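Beta-galactosidase/beta-glucuronidase (Faecalibacterium prausnitzii L2-6, PDB 6MVF) binds FMN and, as a family 2 glycoside hydrolase of a human gut bacterium, probably hydrolyses beta-glucuronides. Local coordinates at residues N170-L175 with A266-Y271; T211-I216 with V257-R262. One frame throughout, in Å; residues are numbered along the deposited sequence.

Contact 1: residues N170-L175 with A266-Y271; sequences NAHFDL and AFDEIY. With FMN (flavin mononucleotide), chain G.
Phe173 meets Asp268 and Ile270 between the two layers of the immunoglobulin-like beta-sandwich of family 2 glycoside hydrolases. Strand 172-173 belongs to one sheet through its pairing with strand 195-204; strand 265-274 edges the other. In the latter a classic beta bulge lets Phe267 and Asp268 both face Leu260, and the side chains of both bulge residues set out toward 170-175.

One hydrogen bond joins the two segments: Phe173 N donates to Asp268 OD2 at 2.8 Å, with an N-H...O angle of 146°. The donor comes on the anti side of the carboxylate, a little out of its plane. Arg25 NH2 forms a salt bridge with the same oxygen, while OD1 of Asp268 takes Glu269 N at 2.8 Å from above the carboxylate plane. The buried carboxylate is thus held at both oxygens. With an alanine here, Phe173 N would probably lose its acceptor and Arg25 would be left without this charge partner.

Apolar contact centres on the phenyl ring. CG of Phe173 lies anti to the carbonyl carbon (chi1 -64°), which directs the ring to the side of strand 265-274, and the second torsion, -74°, presents one face to Ile270. CD1 of Ile270 sits over that face as a CH-pi contact, 3.7 Å from Phe173 CG and displaced toward the rim. Glu269 N lies at the ring edge, 3.9 Å from Phe173 CE2. Ala258 and Leu260 of strand 254-262 also pack against the phenyl group, as does Ser201 of the other sheet.

The next residue after Phe173 points away from 266-271 and serves the cofactor: Asp174 OD2 accepts a hydrogen bond from FMN N3 at 2.9 Å.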
# COMPACT_ATOMS: atom_id res chain seq x y z
N ASN A 170 -12.72 32.69 4.97
CA ASN A 170 -13.61 33.46 5.85
C ASN A 170 -15.04 32.94 5.78
O ASN A 170 -15.71 32.82 6.80
CB ASN A 170 -13.54 34.94 5.49
CG ASN A 170 -14.37 35.80 6.43
OD1 ASN A 170 -14.11 35.85 7.63
ND2 ASN A 170 -15.39 36.46 5.89
N ALA A 171 -15.53 32.64 4.58
CA ALA A 171 -16.80 31.95 4.41
C ALA A 171 -16.52 30.45 4.37
O ALA A 171 -15.73 29.99 3.54
CB ALA A 171 -17.52 32.42 3.15
N HIS A 172 -17.18 29.70 5.25
CA HIS A 172 -16.89 28.29 5.48
C HIS A 172 -18.05 27.68 6.26
O HIS A 172 -18.74 28.38 7.00
CB HIS A 172 -15.57 28.09 6.25
CG HIS A 172 -15.60 28.62 7.65
ND1 HIS A 172 -15.12 29.87 7.99
CD2 HIS A 172 -16.04 28.06 8.81
CE1 HIS A 172 -15.27 30.06 9.29
NE2 HIS A 172 -15.82 28.97 9.81
N PHE A 173 -18.23 26.37 6.11
CA PHE A 173 -19.23 25.66 6.89
C PHE A 173 -18.92 25.70 8.38
O PHE A 173 -17.75 25.60 8.80
CB PHE A 173 -19.34 24.20 6.42
CG PHE A 173 -19.81 24.04 5.00
CD1 PHE A 173 -21.15 24.24 4.67
CD2 PHE A 173 -18.93 23.62 3.99
CE1 PHE A 173 -21.60 24.09 3.38
CE2 PHE A 173 -19.37 23.44 2.69
CZ PHE A 173 -20.71 23.68 2.38
N ASP A 174 -19.98 25.78 9.19
CA ASP A 174 -19.91 26.10 10.61
C ASP A 174 -19.05 25.10 11.36
O ASP A 174 -19.30 23.89 11.32
CB ASP A 174 -21.32 26.14 11.20
CG ASP A 174 -21.40 26.87 12.55
OD1 ASP A 174 -20.35 27.18 13.14
OD2 ASP A 174 -22.52 27.14 13.02
N LEU A 175 -18.05 25.63 12.08
CA LEU A 175 -17.14 24.87 12.92
C LEU A 175 -17.38 25.13 14.40
O LEU A 175 -16.72 24.51 15.25
CB LEU A 175 -15.69 25.23 12.57
CG LEU A 175 -15.17 24.69 11.23
CD1 LEU A 175 -14.14 25.62 10.56
CD2 LEU A 175 -14.56 23.34 11.50
N ALA A 266 -14.63 26.38 -5.49
CA ALA A 266 -15.14 25.88 -4.22
C ALA A 266 -14.30 26.46 -3.08
O ALA A 266 -13.07 26.34 -3.07
CB ALA A 266 -15.14 24.35 -4.17
N PHE A 267 -14.97 27.09 -2.12
CA PHE A 267 -14.28 27.60 -0.93
C PHE A 267 -14.22 26.55 0.17
O PHE A 267 -13.18 26.38 0.81
CB PHE A 267 -14.96 28.87 -0.41
CG PHE A 267 -14.54 30.13 -1.12
CD1 PHE A 267 -14.64 30.24 -2.50
CD2 PHE A 267 -14.06 31.22 -0.39
CE1 PHE A 267 -14.27 31.41 -3.15
CE2 PHE A 267 -13.67 32.39 -1.04
CZ PHE A 267 -13.78 32.48 -2.42
N ASP A 268 -15.31 25.83 0.40
CA ASP A 268 -15.36 24.84 1.46
C ASP A 268 -16.08 23.58 0.98
O ASP A 268 -16.88 23.62 0.03
CB ASP A 268 -16.01 25.42 2.72
CG ASP A 268 -15.52 24.73 3.98
OD1 ASP A 268 -14.68 23.81 3.87
OD2 ASP A 268 -15.96 25.12 5.08
N GLU A 269 -15.78 22.46 1.63
CA GLU A 269 -16.35 21.16 1.26
C GLU A 269 -16.40 20.26 2.49
O GLU A 269 -15.36 20.03 3.11
CB GLU A 269 -15.54 20.52 0.14
CG GLU A 269 -15.94 19.10 -0.26
CD GLU A 269 -14.99 18.52 -1.34
OE1 GLU A 269 -15.32 18.65 -2.56
OE2 GLU A 269 -13.92 17.97 -0.96
N ILE A 270 -17.59 19.77 2.82
CA ILE A 270 -17.77 18.79 3.88
C ILE A 270 -18.64 17.65 3.36
O ILE A 270 -19.32 17.78 2.34
CB ILE A 270 -18.41 19.40 5.15
CG1 ILE A 270 -19.79 19.95 4.82
CG2 ILE A 270 -17.50 20.46 5.74
CD1 ILE A 270 -20.49 20.56 6.01
N TYR A 271 -18.60 16.53 4.06
CA TYR A 271 -19.32 15.36 3.58
C TYR A 271 -19.72 14.47 4.75
O TYR A 271 -19.27 14.63 5.88
CB TYR A 271 -18.51 14.60 2.53
CG TYR A 271 -17.19 14.06 3.02
CD1 TYR A 271 -16.00 14.75 2.76
CD2 TYR A 271 -17.12 12.86 3.73
CE1 TYR A 271 -14.78 14.25 3.21
CE2 TYR A 271 -15.91 12.35 4.18
CZ TYR A 271 -14.74 13.05 3.91
OH TYR A 271 -13.53 12.55 4.36
N1 FMN G . -26.88 25.46 14.01
C2 FMN G . -25.72 25.99 13.60
O2 FMN G . -25.55 27.21 13.57
N3 FMN G . -24.69 25.25 13.23
C4 FMN G . -24.72 23.96 13.21
O4 FMN G . -23.76 23.28 12.86
C4A FMN G . -25.93 23.32 13.62
N5 FMN G . -25.95 22.02 13.61
C5A FMN G . -27.04 21.37 13.98
C6 FMN G . -27.03 20.00 13.95
C7 FMN G . -28.13 19.31 14.32
C7M FMN G . -28.11 17.83 14.29
C8 FMN G . -29.32 20.03 14.76
C8M FMN G . -30.53 19.27 15.18
C9 FMN G . -29.32 21.41 14.78
C9A FMN G . -28.22 22.11 14.39
N10 FMN G . -28.21 23.50 14.44
C10 FMN G . -27.04 24.15 14.04
C1' FMN G . -29.45 24.15 14.84
C2' FMN G . -29.58 24.97 16.10
O2' FMN G . -29.92 23.99 17.04
C3' FMN G . -30.75 25.92 16.07
O3' FMN G . -31.15 26.14 14.73
C4' FMN G . -30.46 27.30 16.62
O4' FMN G . -29.19 27.67 16.12
C5' FMN G . -30.52 27.40 18.14
O5' FMN G . -29.24 27.28 18.72
P FMN G . -28.98 27.00 20.26
O1P FMN G . -27.71 27.71 20.49
O2P FMN G . -30.18 27.56 20.97
O3P FMN G . -28.88 25.53 20.50

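Contact 2: residues T211-I216 with V257-R262; sequences TVMYSI and VARLQR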
# COMPACT_ATOMS: atom_id res chain seq x y z
N THR A 211 -23.08 29.88 -2.99
CA THR A 211 -24.11 28.85 -3.01
C THR A 211 -23.61 27.59 -2.30
O THR A 211 -22.42 27.42 -2.04
CB THR A 211 -24.53 28.50 -4.44
OG1 THR A 211 -23.36 28.24 -5.22
CG2 THR A 211 -25.34 29.60 -5.09
N VAL A 212 -24.53 26.69 -2.00
CA VAL A 212 -24.21 25.36 -1.51
C VAL A 212 -24.68 24.34 -2.55
O VAL A 212 -25.88 24.24 -2.83
CB VAL A 212 -24.82 25.09 -0.13
CG1 VAL A 212 -24.59 23.63 0.28
CG2 VAL A 212 -24.24 26.04 0.91
N MET A 213 -23.73 23.60 -3.13
CA MET A 213 -24.03 22.59 -4.14
C MET A 213 -23.96 21.23 -3.46
O MET A 213 -22.90 20.82 -2.99
CB MET A 213 -23.07 22.68 -5.32
CG MET A 213 -23.01 24.06 -5.98
SD MET A 213 -21.95 24.10 -7.44
CE MET A 213 -20.51 23.25 -6.79
N TYR A 214 -25.10 20.56 -3.39
CA TYR A 214 -25.23 19.26 -2.76
C TYR A 214 -25.15 18.17 -3.80
O TYR A 214 -25.79 18.25 -4.85
CB TYR A 214 -26.58 19.15 -2.05
CG TYR A 214 -26.79 20.07 -0.87
CD1 TYR A 214 -26.07 19.90 0.29
CD2 TYR A 214 -27.75 21.07 -0.91
CE1 TYR A 214 -26.28 20.71 1.38
CE2 TYR A 214 -27.97 21.90 0.17
CZ TYR A 214 -27.23 21.70 1.32
OH TYR A 214 -27.42 22.50 2.41
N SER A 215 -24.38 17.13 -3.50
CA SER A 215 -24.24 15.99 -4.38
C SER A 215 -24.33 14.72 -3.55
O SER A 215 -23.74 14.63 -2.47
CB SER A 215 -22.90 16.05 -5.13
OG SER A 215 -22.61 14.81 -5.74
N ILE A 216 -25.08 13.73 -4.03
CA ILE A 216 -25.24 12.45 -3.34
C ILE A 216 -24.61 11.36 -4.19
O ILE A 216 -24.98 11.18 -5.36
CB ILE A 216 -26.72 12.14 -3.04
CG1 ILE A 216 -27.32 13.15 -2.07
CG2 ILE A 216 -26.85 10.76 -2.44
CD1 ILE A 216 -28.81 13.04 -1.88
N VAL A 257 -22.28 15.11 -0.12
CA VAL A 257 -21.18 16.06 -0.23
C VAL A 257 -21.80 17.45 -0.33
O VAL A 257 -22.80 17.64 -1.03
CB VAL A 257 -20.32 15.75 -1.47
CG1 VAL A 257 -19.21 16.79 -1.64
CG2 VAL A 257 -19.74 14.32 -1.36
N ALA A 258 -21.22 18.42 0.38
CA ALA A 258 -21.71 19.79 0.34
C ALA A 258 -20.55 20.72 0.05
O ALA A 258 -19.54 20.67 0.75
CB ALA A 258 -22.41 20.20 1.65
N ARG A 259 -20.71 21.58 -0.96
CA ARG A 259 -19.66 22.47 -1.42
C ARG A 259 -20.13 23.91 -1.38
O ARG A 259 -21.11 24.25 -2.06
CB ARG A 259 -19.22 22.13 -2.84
CG ARG A 259 -18.16 21.08 -2.91
CD ARG A 259 -17.56 20.99 -4.31
NE ARG A 259 -16.80 19.76 -4.41
CZ ARG A 259 -17.30 18.61 -4.87
NH1 ARG A 259 -18.56 18.57 -5.29
NH2 ARG A 259 -16.54 17.51 -4.91
N LEU A 260 -19.42 24.74 -0.61
CA LEU A 260 -19.63 26.18 -0.63
C LEU A 260 -18.88 26.80 -1.81
O LEU A 260 -17.64 26.76 -1.87
CB LEU A 260 -19.16 26.78 0.70
CG LEU A 260 -19.49 28.26 0.93
CD1 LEU A 260 -21.00 28.53 0.96
CD2 LEU A 260 -18.82 28.74 2.20
N GLN A 261 -19.62 27.39 -2.74
CA GLN A 261 -19.15 27.72 -4.08
C GLN A 261 -19.25 29.22 -4.33
O GLN A 261 -20.27 29.84 -4.04
CB GLN A 261 -20.00 26.98 -5.14
CG GLN A 261 -19.58 27.14 -6.60
CD GLN A 261 -18.41 26.22 -7.01
OE1 GLN A 261 -17.97 25.35 -6.24
NE2 GLN A 261 -17.91 26.43 -8.22
N ARG A 262 -18.20 29.81 -4.90
CA ARG A 262 -18.29 31.15 -5.47
C ARG A 262 -17.78 31.14 -6.90
O ARG A 262 -16.66 30.70 -7.15
CB ARG A 262 -17.51 32.17 -4.64
CG ARG A 262 -17.73 33.57 -5.17
CD ARG A 262 -16.58 34.46 -4.87
NE ARG A 262 -16.80 35.18 -3.62
CZ ARG A 262 -15.83 35.81 -2.97
NH1 ARG A 262 -14.59 35.79 -3.45
NH2 ARG A 262 -16.11 36.46 -1.84
O HOH W 1 -22.04 30.80 -5.95
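The Tyr214 ring meets Val257 O at its edge, near the ring plane, and carries Val212 CG1 over one face, offset toward the rim. Ala258 CB approaches the ring obliquely, 3.9 Å from Tyr214 CE1. On the other side of the sheet Val257 CG1 lies over one face of the Arg259 guanidinium, again toward the rim, and Arg259 NE forms a salt bridge with Glu269.

Six backbone hydrogen bonds tie the strands, two each at the pairs Thr211-Gln261, Met213-Arg259 and Ser215-Val257. The straightest runs from Val257 N to Ser215 O (2.8 Å, 170° at the hydrogen). A water adds a bridge at one end, donating to Gln261 O at 2.8 Å and bonding Thr211 OG1 at 3.0 Å.

Met213 crosses over Gln261: a bend at its last torsion (chi3 -47°) brings the CE methyl to the amide end, with SD 3.9 Å from Gln261 CG. Val212 CG2 meets Leu260 CD1 on the face shared with Tyr214.

Tyr214 OH bonds Ser201 OG in the facing sheet. With Val212, Tyr214, Ala258 and Leu260 all on that face, this regular antiparallel pair supplies part of one wall of the core of the immunoglobulin-like sandwich.

How the contacts relate
Contacts 1 and 2 have centres about 9 Å apart in the same beta-sandwich. Along the chain the order is 170-175, 211-216, 257-262, 266-271, so contact 2 is nested inside the loop closed by contact 1. Strands 254-262 and 265-274 are successive neighbours in one antiparallel sheet, which places contact 2 within that layer and contact 1 between it and the layer that contributes Asp174 and Phe202 to the FMN pocket. The two contacts meet directly, among other places at a probable backbone hydrogen bond from Phe267 N to Leu260 O (2.7 Å). Both also touch the second subunit, so the domain has the cofactor pocket and the subunit contact close to each other.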